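Long-range contacts in tRNA (guanine(6)-N2)-methyltransferase (Thermus thermophilus, PDB 3TMA), which transfers a methyl group from S-adenosyl-L-methionine to the N2 atom of guanosine 6 in tRNA(Phe), using a THUMP domain fused to a Rossmann-fold methyltransferase domain: residues W21-H27 / A73-F79; E37-Y42 / E66-L72; F270-I276 / L306-R312; G330-A336 / V348-L354. All blocks are in the same frame, centred on the assembly; numbering follows the deposited sequence. Where two conformers were deposited one is given.

Contact 1 of 4, residues W21-H27 / A73-F79; sequences WLEATTH and AHHLVLF
Strand 21-25 runs antiparallel to strand 76-79, their axes 4.8 Å apart at closest approach, with Trp21-Phe79 and Glu23-Val77 as hydrogen-bonded pairs and Leu22-Leu78 and Ala24-Leu76 as non-hydrogen-bonded ones. Beyond the last pair the ladder ends differently: Thr25 N bonds to His75 O, Thr25 O takes His74 N at 2.7 Å, and the side-chain oxygen Thr25 OG1 accepts His75 N at 3.1 Å. With chi1 at 61°, OG1 is held between the backbone N and carbonyl carbon, a position from which it can reach the partner chain, and a beta-branched threonine suits both that task and the extended backbone. On the Leu22-Ala24 face Leu76 CD2 lies 3.6 Å from Ala24 CB, a methyl small enough to let helix 31-41 come down over the sheet with Leu34 and Leu38. On the other face Glu23 reaches out with CG anti to the backbone N (chi1 -178°), bringing OE2 3.5 Å from Phe79 CE2 at the ring edge, the carboxylate turned 83° from the ring plane. This buried acid is paid for by salt bridges to Arg57 and Arg159. At the far end the edge of the His74 ring points to the face of His27, an offset edge-to-face pair with centroids 4.4 Å apart; Ser175 and Thr188 bind His74 ND1 and His27 NE2, and Val190 of helix 189-198 touches both side chains. Such a central antiparallel pair with a helix packed on one face is consistent with the ferredoxin-like N-terminal part of a THUMP-containing protein, here ending in histidines where it meets the methyltransferase domain.

Contact 2 of 4, residues E37-Y42 / E66-L72; sequences ELSALY and EALGLRL
The Tyr42 ring has Leu41 CG over the centre of one face, 4.2 Å above its plane, while Glu66 OE2 lies at the ring edge, in plane. The carboxylate of Glu66 stands almost perpendicular to that ring, and OE2 accepts the phenol hydrogen from Tyr42 OH in a very short bond of 2.5 Å. Glu66 curls back to make it: chi1 of 78° sets CG between backbone N and carbonyl carbon, and a further bend at chi2 turns the acid toward the tyrosine. The same OE2 also accepts Gly64 N, so two donors hold it. Ala67 CB sits 3.5 Å from Tyr42 OH, a small methyl that fits beside the hydroxyl.

The second carboxylate, that of Glu37, works as a fork. Its two oxygens use their syn lone pairs to take consecutive backbone amides, OE2 from Arg71 N at 2.7 Å and nearly straight (171°), OE1 from Leu72 N at 2.9 Å and more bent. The chain is extended from CG, so a glutamate on helix 31-41 spans the gap to the loop. Thus the helix that packs on the ferredoxin-like sheet is tied to the loop running from the 3-10 turn 66-69 into strand 76-84.

Between the two acids lies a leucine cluster. Leu70 CD2 touches Glu37 CD at 3.6 Å and Leu41 CD2 at 4.0 Å, and its other branch, CD1, meets Leu38 CD2 at 3.8 Å, the side chains crossing at about a right angle. Leu38 also rests on Leu22 and Ala24 of the sheet. Arg71's guanidinium is salt-bridged to Glu220 and hydrogen-bonded to Ser223.

Contact 3 of 4, residues F270-I276 / L306-R312; sequences FPEVDRI and LLPPGGR
Arg275 and Arg312 lie side by side and point the same way from a parallel bridge, their guanidinium planes 49° apart. Arg312 CG sits over the centre of the Arg275 guanidinium, 4.2 Å above it, and Arg312 CB lies 3.8 Å from Arg275 CD, so the second arginine offers its aliphatic stem to the first. A bend at chi2 (-59°) brings Arg275 NH1 back to Asp274 O at 2.9 Å. Arg312 N reaches that same oxygen at 3.1 Å from the opposite face of its carbonyl plane.

Leu307 crosses Ile276 obliquely, its CD2 4.0 Å from Ile276 CG1 and also against Val273 O. Glu272, extended, crosses Pro308 obliquely, while Val273 N bonds Leu306 O at 2.9 Å and Leu306 CD1 rests on Phe270 CB at 4.0 Å. Gly310 takes the positive phi of the type II turn 308-311, which leads into the strand.

These neighbouring strands of the Rossmann-fold sheet are linked by helix 290-305 in a beta-alpha-beta crossover. Two donors on Asp274 O fix the strand entry, and Arg206 salt-bridges Glu272 and Asp274. The like charges are not in contact, Arg275 NH2 lying 4.9 Å from Arg312 NE, and Arg312 has a long, weak ion pair with Glu352.

Contact 4 of 4, residues G330-A336 / V348-L354; sequences GFALRHA and VFVLEKL
Arg334 and Glu352 meet across the hairpin of strands 331-338 and 347-353. From Arg334, CB lies 3.7 Å from Val350 O, CG rests on Glu352 CB at 3.8 Å, and CD passes Glu352 OE1 at 3.5 Å. Bends at chi2 (-94°) and chi3 fold the chain so that Ala332 CB, a slim methyl, sits over the centre of one guanidinium face. At the tip NH2 donates to Glu352 OE1 at 3.2 Å, in the guanidinium plane but from above the carboxylate plane.

Arg334 and His335 both face Val350, a classic beta bulge: Arg334 N bonds Val350 O at 2.9 Å, and His335 N bonds it weakly. The far face is largely apolar, Lys353 at one end with NZ bonded to Leu304 O and Leu307 O. Leu351 CD1 stands over the centre of the Phe331 ring, Leu333 CD1 touches Phe349 CD1 at 3.7 Å, and Ala336 CB meets that ring's edge at 3.4 Å. Gly330 O accepts Leu354 N, and a water links it to Leu354 O.

At this antiparallel edge of the methyltransferase sheet the salt bridge joins an exposed arginine to a partly exposed glutamate, and Arg312 adds a long, weak ion pair, so Glu352 probably feels both charges.

In the fold
Contacts 1 and 2 belong to the N-terminal half and contacts 3 and 4 to the methyltransferase half. Contact 2 is nested within the loop closed by contact 1, and they meet where Thr26 OG1 lies 2.7 Å from Leu72 O. Contacts 3 and 4 share the second sheet, with Gly310 N 2.8 Å from Lys353 O and Leu307 O 2.9 Å from Lys353 NZ. Contacts of different halves do not touch: the nearest atoms of contacts 1 and 4 are about 9 Å apart, those of contacts 1 and 3 about 17 Å. The probable S-adenosyl-L-methionine site is approached from both halves, side chain to side chain about 10 Å from His27 to Thr216 and about 7 Å from Phe270 to Ala263.

Contact 1 of 4, residues W21-H27 / A73-F79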
# COMPACT_ATOMS: atom_id res chain seq x y z
N TRP A 21 11.12 12.25 13.03
CA TRP A 21 11.10 11.28 11.91
C TRP A 21 9.68 11.11 11.43
O TRP A 21 8.76 10.95 12.23
CB TRP A 21 11.64 9.91 12.37
CG TRP A 21 13.08 9.97 12.88
CD1 TRP A 21 13.50 10.43 14.12
CD2 TRP A 21 14.28 9.61 12.16
NE1 TRP A 21 14.90 10.38 14.19
CE2 TRP A 21 15.38 9.90 12.99
CE3 TRP A 21 14.52 9.07 10.88
CZ2 TRP A 21 16.71 9.60 12.61
CZ3 TRP A 21 15.84 8.79 10.50
CH2 TRP A 21 16.91 9.07 11.36
N LEU A 22 9.47 11.19 10.12
CA LEU A 22 8.21 10.78 9.56
C LEU A 22 8.36 9.29 9.29
O LEU A 22 9.28 8.88 8.56
CB LEU A 22 7.95 11.57 8.29
CG LEU A 22 6.82 11.04 7.42
CD1 LEU A 22 5.45 11.14 8.12
CD2 LEU A 22 6.83 11.83 6.11
N GLU A 23 7.46 8.47 9.84
CA GLU A 23 7.41 7.07 9.43
C GLU A 23 6.18 6.75 8.57
O GLU A 23 5.04 7.07 8.93
CB GLU A 23 7.45 6.17 10.67
CG GLU A 23 7.44 4.64 10.32
CD GLU A 23 7.80 3.77 11.55
OE1 GLU A 23 9.02 3.68 11.88
OE2 GLU A 23 6.87 3.21 12.21
N ALA A 24 6.40 6.14 7.41
CA ALA A 24 5.32 5.72 6.55
C ALA A 24 5.27 4.19 6.50
O ALA A 24 6.32 3.53 6.46
CB ALA A 24 5.50 6.30 5.11
N THR A 25 4.06 3.62 6.50
CA THR A 25 3.93 2.17 6.41
C THR A 25 3.31 1.77 5.08
O THR A 25 2.53 2.53 4.48
CB THR A 25 3.03 1.61 7.53
OG1 THR A 25 1.73 2.18 7.39
CG2 THR A 25 3.56 1.97 8.89
N THR A 26 3.65 0.58 4.61
CA THR A 26 3.14 0.07 3.33
C THR A 26 3.02 -1.46 3.50
O THR A 26 3.29 -1.97 4.59
CB THR A 26 4.12 0.47 2.18
OG1 THR A 26 3.57 0.13 0.90
CG2 THR A 26 5.54 -0.19 2.35
N HIS A 27 2.69 -2.21 2.46
CA HIS A 27 2.81 -3.70 2.57
C HIS A 27 4.28 -4.12 2.71
O HIS A 27 5.11 -3.68 1.95
CB HIS A 27 2.19 -4.39 1.35
CG HIS A 27 0.76 -4.01 1.11
ND1 HIS A 27 -0.29 -4.76 1.57
CD2 HIS A 27 0.21 -2.97 0.44
CE1 HIS A 27 -1.43 -4.20 1.21
NE2 HIS A 27 -1.16 -3.11 0.51
N ALA A 73 1.59 4.60 0.60
CA ALA A 73 1.55 4.53 2.06
C ALA A 73 0.18 4.14 2.58
O ALA A 73 -0.85 4.54 2.02
CB ALA A 73 2.00 5.86 2.69
N HIS A 74 0.16 3.40 3.67
CA HIS A 74 -1.09 3.14 4.38
C HIS A 74 -1.29 4.18 5.48
O HIS A 74 -2.21 5.01 5.38
CB HIS A 74 -1.11 1.74 4.97
CG HIS A 74 -1.18 0.67 3.94
ND1 HIS A 74 -2.19 0.62 2.99
CD2 HIS A 74 -0.40 -0.42 3.72
CE1 HIS A 74 -2.02 -0.45 2.24
NE2 HIS A 74 -0.91 -1.06 2.62
N HIS A 75 -0.39 4.23 6.46
CA HIS A 75 -0.45 5.19 7.59
C HIS A 75 0.83 6.02 7.67
O HIS A 75 1.90 5.60 7.19
CB HIS A 75 -0.68 4.46 8.95
CG HIS A 75 -2.14 4.21 9.25
ND1 HIS A 75 -3.11 5.20 9.16
CD2 HIS A 75 -2.80 3.07 9.57
CE1 HIS A 75 -4.29 4.69 9.46
NE2 HIS A 75 -4.12 3.40 9.72
N LEU A 76 0.70 7.24 8.20
CA LEU A 76 1.83 8.10 8.50
C LEU A 76 1.84 8.43 10.02
O LEU A 76 0.80 8.81 10.58
CB LEU A 76 1.68 9.42 7.73
CG LEU A 76 1.56 9.32 6.19
CD1 LEU A 76 1.40 10.72 5.63
CD2 LEU A 76 2.82 8.64 5.62
N VAL A 77 3.01 8.36 10.62
CA VAL A 77 3.24 8.77 12.04
C VAL A 77 4.38 9.78 12.09
O VAL A 77 5.41 9.57 11.51
CB VAL A 77 3.65 7.51 12.88
CG1 VAL A 77 3.81 7.84 14.35
CG2 VAL A 77 2.52 6.45 12.73
N LEU A 78 4.21 10.87 12.83
CA LEU A 78 5.34 11.75 13.13
C LEU A 78 5.90 11.37 14.48
O LEU A 78 5.18 11.47 15.49
CB LEU A 78 4.88 13.21 13.15
CG LEU A 78 5.88 14.28 13.64
CD1 LEU A 78 7.02 14.36 12.69
CD2 LEU A 78 5.13 15.63 13.73
N PHE A 79 7.13 10.84 14.50
CA PHE A 79 7.79 10.49 15.75
C PHE A 79 8.58 11.71 16.16
O PHE A 79 9.41 12.17 15.37
CB PHE A 79 8.69 9.26 15.60
CG PHE A 79 7.92 7.97 15.57
CD1 PHE A 79 7.00 7.66 16.61
CD2 PHE A 79 8.08 7.07 14.51
CE1 PHE A 79 6.26 6.44 16.57
CE2 PHE A 79 7.37 5.83 14.48
CZ PHE A 79 6.49 5.52 15.54

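Contact 2 of 4, residues E37-Y42 / E66-L72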
# COMPACT_ATOMS: atom_id res chain seq x y z
N GLU A 37 9.24 6.99 -3.62
CA GLU A 37 8.20 8.06 -3.50
C GLU A 37 8.55 9.12 -2.46
O GLU A 37 8.45 10.32 -2.73
CB GLU A 37 6.81 7.46 -3.19
CG GLU A 37 5.72 8.37 -3.71
CD GLU A 37 4.30 7.88 -3.43
OE1 GLU A 37 4.12 6.92 -2.63
OE2 GLU A 37 3.36 8.49 -3.99
N LEU A 38 8.94 8.69 -1.27
CA LEU A 38 9.32 9.63 -0.22
C LEU A 38 10.52 10.50 -0.60
O LEU A 38 10.56 11.72 -0.31
CB LEU A 38 9.61 8.91 1.10
CG LEU A 38 8.40 8.52 1.95
CD1 LEU A 38 8.80 7.42 2.99
CD2 LEU A 38 7.83 9.76 2.69
N SER A 39 11.49 9.89 -1.27
CA SER A 39 12.73 10.57 -1.61
C SER A 39 12.48 11.64 -2.65
O SER A 39 13.14 12.66 -2.67
CB SER A 39 13.76 9.55 -2.15
OG SER A 39 15.03 10.14 -2.29
N ALA A 40 11.53 11.39 -3.55
CA ALA A 40 11.17 12.42 -4.52
C ALA A 40 10.39 13.57 -3.86
O ALA A 40 10.49 14.74 -4.27
CB ALA A 40 10.38 11.82 -5.68
N LEU A 41 9.65 13.25 -2.80
CA LEU A 41 8.93 14.27 -2.05
C LEU A 41 9.89 15.07 -1.14
O LEU A 41 9.86 16.32 -1.10
CB LEU A 41 7.82 13.57 -1.25
CG LEU A 41 6.69 14.44 -0.76
CD1 LEU A 41 6.07 15.10 -1.99
CD2 LEU A 41 5.70 13.60 0.02
N TYR A 42 10.79 14.35 -0.46
CA TYR A 42 11.72 14.95 0.49
C TYR A 42 13.14 14.56 0.18
O TYR A 42 13.67 13.66 0.81
CB TYR A 42 11.43 14.45 1.90
CG TYR A 42 10.04 14.72 2.41
CD1 TYR A 42 9.57 16.03 2.57
CD2 TYR A 42 9.20 13.68 2.77
CE1 TYR A 42 8.31 16.28 3.07
CE2 TYR A 42 7.93 13.92 3.25
CZ TYR A 42 7.49 15.23 3.40
OH TYR A 42 6.22 15.47 3.89
N GLU A 66 1.60 17.73 2.15
CA GLU A 66 2.26 17.07 1.04
C GLU A 66 2.45 15.55 1.30
O GLU A 66 2.34 14.73 0.37
CB GLU A 66 3.59 17.79 0.70
CG GLU A 66 4.83 17.50 1.64
CD GLU A 66 4.82 18.28 2.95
OE1 GLU A 66 4.04 19.26 3.05
OE2 GLU A 66 5.53 17.87 3.93
N ALA A 67 2.63 15.17 2.56
CA ALA A 67 2.87 13.78 2.89
C ALA A 67 1.59 12.97 2.61
O ALA A 67 1.65 11.80 2.28
CB ALA A 67 3.26 13.66 4.35
N LEU A 68 0.44 13.62 2.70
CA LEU A 68 -0.81 12.89 2.47
C LEU A 68 -1.06 12.54 0.99
O LEU A 68 -2.06 11.89 0.67
CB LEU A 68 -2.00 13.66 3.01
CG LEU A 68 -1.94 14.00 4.51
CD1 LEU A 68 -3.03 15.04 4.87
CD2 LEU A 68 -2.08 12.77 5.38
N GLY A 69 -0.17 12.95 0.10
CA GLY A 69 -0.30 12.67 -1.33
C GLY A 69 0.39 11.37 -1.73
O GLY A 69 0.44 11.00 -2.93
N LEU A 70 0.99 10.70 -0.75
CA LEU A 70 1.75 9.45 -1.01
C LEU A 70 0.80 8.37 -1.49
O LEU A 70 -0.26 8.17 -0.92
CB LEU A 70 2.46 8.98 0.26
CG LEU A 70 3.64 9.86 0.66
CD1 LEU A 70 4.12 9.56 2.10
CD2 LEU A 70 4.77 9.75 -0.36
N ARG A 71 1.16 7.71 -2.58
CA ARG A 71 0.34 6.65 -3.13
C ARG A 71 0.79 5.24 -2.71
O ARG A 71 0.09 4.27 -2.99
CB ARG A 71 0.31 6.75 -4.65
CG ARG A 71 -0.28 8.08 -5.11
CD ARG A 71 -1.69 7.83 -5.45
NE ARG A 71 -2.06 8.61 -6.61
CZ ARG A 71 -3.19 8.49 -7.27
NH1 ARG A 71 -4.06 7.53 -6.96
NH2 ARG A 71 -3.43 9.31 -8.29
N LEU A 72 1.95 5.11 -2.06
CA LEU A 72 2.34 3.78 -1.60
C LEU A 72 2.21 3.63 -0.08
O LEU A 72 2.67 2.64 0.47
CB LEU A 72 3.77 3.48 -2.03
CG LEU A 72 3.86 3.30 -3.56
CD1 LEU A 72 5.27 3.60 -4.06
CD2 LEU A 72 3.42 1.87 -3.92

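Contact 3 of 4, residues F270-I276 / L306-R312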
# COMPACT_ATOMS: atom_id res chain seq x y z
N PHE A 270 -9.55 -6.78 -26.72
CA PHE A 270 -8.63 -5.65 -26.54
C PHE A 270 -7.58 -5.58 -27.63
O PHE A 270 -7.10 -6.61 -28.06
CB PHE A 270 -7.93 -5.75 -25.14
CG PHE A 270 -8.91 -5.73 -23.98
CD1 PHE A 270 -9.66 -4.57 -23.73
CD2 PHE A 270 -9.16 -6.87 -23.23
CE1 PHE A 270 -10.61 -4.52 -22.71
CE2 PHE A 270 -10.08 -6.84 -22.15
CZ PHE A 270 -10.82 -5.65 -21.90
N PRO A 271 -7.10 -4.37 -27.93
CA PRO A 271 -6.03 -4.17 -28.89
C PRO A 271 -4.66 -4.31 -28.23
O PRO A 271 -4.57 -4.54 -26.99
CB PRO A 271 -6.26 -2.73 -29.37
CG PRO A 271 -6.74 -2.04 -28.14
CD PRO A 271 -7.61 -3.07 -27.40
N GLU A 272 -3.60 -4.14 -29.00
CA GLU A 272 -2.25 -4.16 -28.42
C GLU A 272 -2.14 -3.06 -27.32
O GLU A 272 -2.74 -1.98 -27.47
CB GLU A 272 -1.21 -3.87 -29.48
CG GLU A 272 0.22 -3.77 -28.92
CD GLU A 272 1.24 -3.49 -30.02
OE1 GLU A 272 1.44 -2.29 -30.39
OE2 GLU A 272 1.81 -4.48 -30.53
N VAL A 273 -1.36 -3.33 -26.28
CA VAL A 273 -1.10 -2.35 -25.23
C VAL A 273 0.39 -2.40 -24.85
O VAL A 273 1.14 -3.23 -25.38
CB VAL A 273 -1.97 -2.62 -23.93
CG1 VAL A 273 -3.45 -2.47 -24.20
CG2 VAL A 273 -1.63 -3.97 -23.32
N ASP A 274 0.84 -1.52 -23.95
CA ASP A 274 2.26 -1.50 -23.57
C ASP A 274 2.50 -2.25 -22.26
O ASP A 274 3.60 -2.72 -22.02
CB ASP A 274 2.77 -0.07 -23.41
CG ASP A 274 2.74 0.70 -24.73
OD1 ASP A 274 3.52 0.32 -25.62
OD2 ASP A 274 1.93 1.65 -24.88
N ARG A 275 1.49 -2.21 -21.37
CA ARG A 275 1.63 -2.70 -20.01
C ARG A 275 0.35 -3.41 -19.62
O ARG A 275 -0.76 -2.94 -19.92
CB ARG A 275 1.86 -1.53 -19.01
CG ARG A 275 3.18 -0.70 -19.22
CD ARG A 275 4.40 -1.64 -19.11
NE ARG A 275 5.67 -0.89 -19.16
CZ ARG A 275 6.38 -0.71 -20.27
NH1 ARG A 275 5.97 -1.21 -21.44
NH2 ARG A 275 7.51 -0.04 -20.21
N ILE A 276 0.48 -4.56 -18.96
CA ILE A 276 -0.69 -5.32 -18.49
C ILE A 276 -0.49 -5.55 -16.99
O ILE A 276 0.58 -5.99 -16.56
CB ILE A 276 -0.80 -6.69 -19.23
CG1 ILE A 276 -0.98 -6.43 -20.73
CG2 ILE A 276 -1.96 -7.55 -18.67
CD1 ILE A 276 -1.06 -7.75 -21.59
N LEU A 306 -0.83 -9.50 -27.10
CA LEU A 306 -1.26 -8.12 -27.02
C LEU A 306 -0.17 -7.17 -26.56
O LEU A 306 -0.45 -6.03 -26.16
CB LEU A 306 -2.50 -7.99 -26.09
CG LEU A 306 -3.75 -8.74 -26.66
CD1 LEU A 306 -4.97 -8.39 -25.84
CD2 LEU A 306 -4.02 -8.43 -28.10
N LEU A 307 1.08 -7.60 -26.63
CA LEU A 307 2.22 -6.71 -26.35
C LEU A 307 3.14 -6.57 -27.58
O LEU A 307 3.34 -7.53 -28.31
CB LEU A 307 3.05 -7.27 -25.19
CG LEU A 307 2.34 -7.28 -23.82
CD1 LEU A 307 3.20 -8.13 -22.81
CD2 LEU A 307 2.10 -5.90 -23.30
N PRO A 308 3.81 -5.40 -27.72
CA PRO A 308 4.95 -5.34 -28.66
C PRO A 308 6.18 -5.95 -28.01
O PRO A 308 6.16 -6.19 -26.80
CB PRO A 308 5.16 -3.82 -28.86
CG PRO A 308 4.71 -3.19 -27.50
CD PRO A 308 3.73 -4.21 -26.84
N PRO A 309 7.25 -6.18 -28.79
CA PRO A 309 8.53 -6.51 -28.12
C PRO A 309 8.87 -5.40 -27.11
O PRO A 309 8.66 -4.23 -27.40
CB PRO A 309 9.56 -6.52 -29.27
CG PRO A 309 8.74 -6.50 -30.56
CD PRO A 309 7.42 -5.89 -30.23
N GLY A 310 9.32 -5.76 -25.92
CA GLY A 310 9.52 -4.75 -24.85
C GLY A 310 8.30 -4.45 -23.97
O GLY A 310 8.44 -3.90 -22.88
N GLY A 311 7.11 -4.87 -24.40
CA GLY A 311 5.90 -4.71 -23.56
C GLY A 311 6.07 -5.52 -22.26
O GLY A 311 6.91 -6.41 -22.21
N ARG A 312 5.36 -5.14 -21.19
CA ARG A 312 5.62 -5.76 -19.88
C ARG A 312 4.32 -6.12 -19.18
O ARG A 312 3.28 -5.52 -19.46
CB ARG A 312 6.45 -4.83 -18.98
CG ARG A 312 7.88 -4.60 -19.49
CD ARG A 312 8.78 -3.86 -18.48
NE ARG A 312 10.17 -3.96 -18.93
CZ ARG A 312 11.19 -4.40 -18.19
NH1 ARG A 312 11.04 -4.66 -16.89
NH2 ARG A 312 12.41 -4.50 -18.74

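Contact 4 of 4, residues G330-A336 / V348-L354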
# COMPACT_ATOMS: atom_id res chain seq x y z
N GLY A 330 8.06 -17.00 -25.09
CA GLY A 330 8.24 -15.63 -25.57
C GLY A 330 8.40 -14.55 -24.48
O GLY A 330 8.71 -13.41 -24.80
N PHE A 331 8.11 -14.88 -23.23
CA PHE A 331 8.33 -13.98 -22.09
C PHE A 331 9.68 -14.23 -21.41
O PHE A 331 10.09 -15.38 -21.25
CB PHE A 331 7.20 -14.19 -21.03
CG PHE A 331 5.94 -13.41 -21.32
CD1 PHE A 331 5.98 -12.03 -21.48
CD2 PHE A 331 4.70 -14.05 -21.34
CE1 PHE A 331 4.80 -11.29 -21.66
CE2 PHE A 331 3.53 -13.34 -21.54
CZ PHE A 331 3.57 -11.95 -21.71
N ALA A 332 10.32 -13.17 -20.92
CA ALA A 332 11.43 -13.33 -20.00
C ALA A 332 10.88 -12.93 -18.64
O ALA A 332 10.16 -11.92 -18.50
CB ALA A 332 12.61 -12.41 -20.40
N LEU A 333 11.27 -13.67 -17.62
CA LEU A 333 10.93 -13.33 -16.26
C LEU A 333 12.01 -12.35 -15.75
O LEU A 333 13.16 -12.71 -15.65
CB LEU A 333 10.82 -14.62 -15.41
CG LEU A 333 10.69 -14.46 -13.89
CD1 LEU A 333 9.62 -13.47 -13.59
CD2 LEU A 333 10.36 -15.83 -13.24
N ARG A 334 11.66 -11.07 -15.57
CA ARG A 334 12.67 -10.04 -15.31
C ARG A 334 12.84 -9.78 -13.83
O ARG A 334 13.94 -9.49 -13.41
CB ARG A 334 12.32 -8.73 -16.01
CG ARG A 334 12.41 -8.79 -17.51
CD ARG A 334 13.79 -8.31 -18.00
NE ARG A 334 14.71 -9.41 -18.24
CZ ARG A 334 15.14 -9.78 -19.45
NH1 ARG A 334 15.96 -10.82 -19.55
NH2 ARG A 334 14.75 -9.14 -20.55
N HIS A 335 11.75 -9.83 -13.06
CA HIS A 335 11.81 -9.59 -11.61
C HIS A 335 10.77 -10.44 -10.92
O HIS A 335 9.66 -10.63 -11.43
CB HIS A 335 11.48 -8.09 -11.25
CG HIS A 335 12.35 -7.09 -11.95
ND1 HIS A 335 13.67 -6.87 -11.61
CD2 HIS A 335 12.09 -6.26 -13.00
CE1 HIS A 335 14.19 -5.95 -12.42
NE2 HIS A 335 13.25 -5.57 -13.27
N ALA A 336 11.05 -10.80 -9.68
CA ALA A 336 10.06 -11.45 -8.85
C ALA A 336 10.33 -10.95 -7.44
O ALA A 336 11.50 -10.74 -7.06
CB ALA A 336 10.24 -13.00 -8.91
N VAL A 348 4.94 -10.96 -6.77
CA VAL A 348 4.73 -10.12 -7.98
C VAL A 348 5.82 -10.53 -8.99
O VAL A 348 7.02 -10.57 -8.66
CB VAL A 348 4.87 -8.59 -7.72
CG1 VAL A 348 4.78 -7.81 -9.07
CG2 VAL A 348 3.74 -8.09 -6.75
N PHE A 349 5.39 -10.87 -10.19
CA PHE A 349 6.36 -11.14 -11.27
C PHE A 349 6.25 -10.04 -12.30
O PHE A 349 5.15 -9.60 -12.59
CB PHE A 349 5.97 -12.48 -11.94
CG PHE A 349 6.21 -13.69 -11.05
CD1 PHE A 349 7.48 -13.99 -10.57
CD2 PHE A 349 5.19 -14.56 -10.74
CE1 PHE A 349 7.73 -15.15 -9.76
CE2 PHE A 349 5.45 -15.74 -9.96
CZ PHE A 349 6.72 -16.00 -9.46
N VAL A 350 7.38 -9.58 -12.82
CA VAL A 350 7.39 -8.72 -13.98
C VAL A 350 7.93 -9.52 -15.16
O VAL A 350 9.04 -10.05 -15.09
CB VAL A 350 8.27 -7.44 -13.77
CG1 VAL A 350 8.19 -6.52 -15.01
CG2 VAL A 350 7.70 -6.67 -12.55
N LEU A 351 7.14 -9.58 -16.22
CA LEU A 351 7.51 -10.29 -17.45
C LEU A 351 7.71 -9.26 -18.55
O LEU A 351 7.02 -8.24 -18.59
CB LEU A 351 6.40 -11.26 -17.86
CG LEU A 351 5.80 -12.11 -16.73
CD1 LEU A 351 4.50 -12.76 -17.19
CD2 LEU A 351 6.77 -13.17 -16.23
N GLU A 352 8.68 -9.52 -19.42
CA GLU A 352 8.88 -8.69 -20.59
C GLU A 352 8.79 -9.58 -21.84
O GLU A 352 9.39 -10.65 -21.91
CB GLU A 352 10.26 -7.98 -20.56
CG GLU A 352 10.50 -7.13 -21.81
CD GLU A 352 11.89 -6.45 -21.86
OE1 GLU A 352 12.75 -6.75 -21.01
OE2 GLU A 352 12.12 -5.64 -22.79
N LYS A 353 8.02 -9.13 -22.82
CA LYS A 353 8.03 -9.79 -24.10
C LYS A 353 9.35 -9.56 -24.84
O LYS A 353 9.70 -8.41 -25.14
CB LYS A 353 6.90 -9.27 -24.97
CG LYS A 353 6.93 -9.86 -26.39
CD LYS A 353 5.55 -9.66 -27.05
CE LYS A 353 5.52 -10.31 -28.44
NZ LYS A 353 4.13 -10.22 -29.06
N LEU A 354 9.99 -10.66 -25.25
CA LEU A 354 11.28 -10.60 -25.95
C LEU A 354 11.09 -10.22 -27.42
O LEU A 354 10.01 -10.46 -28.00
CB LEU A 354 11.99 -11.96 -25.87
CG LEU A 354 12.51 -12.35 -24.48
CD1 LEU A 354 12.80 -13.86 -24.43
CD2 LEU A 354 13.77 -11.56 -24.11
OXT LEU A 354 12.00 -9.66 -28.06
O HOH W 1 8.72 -12.72 -27.50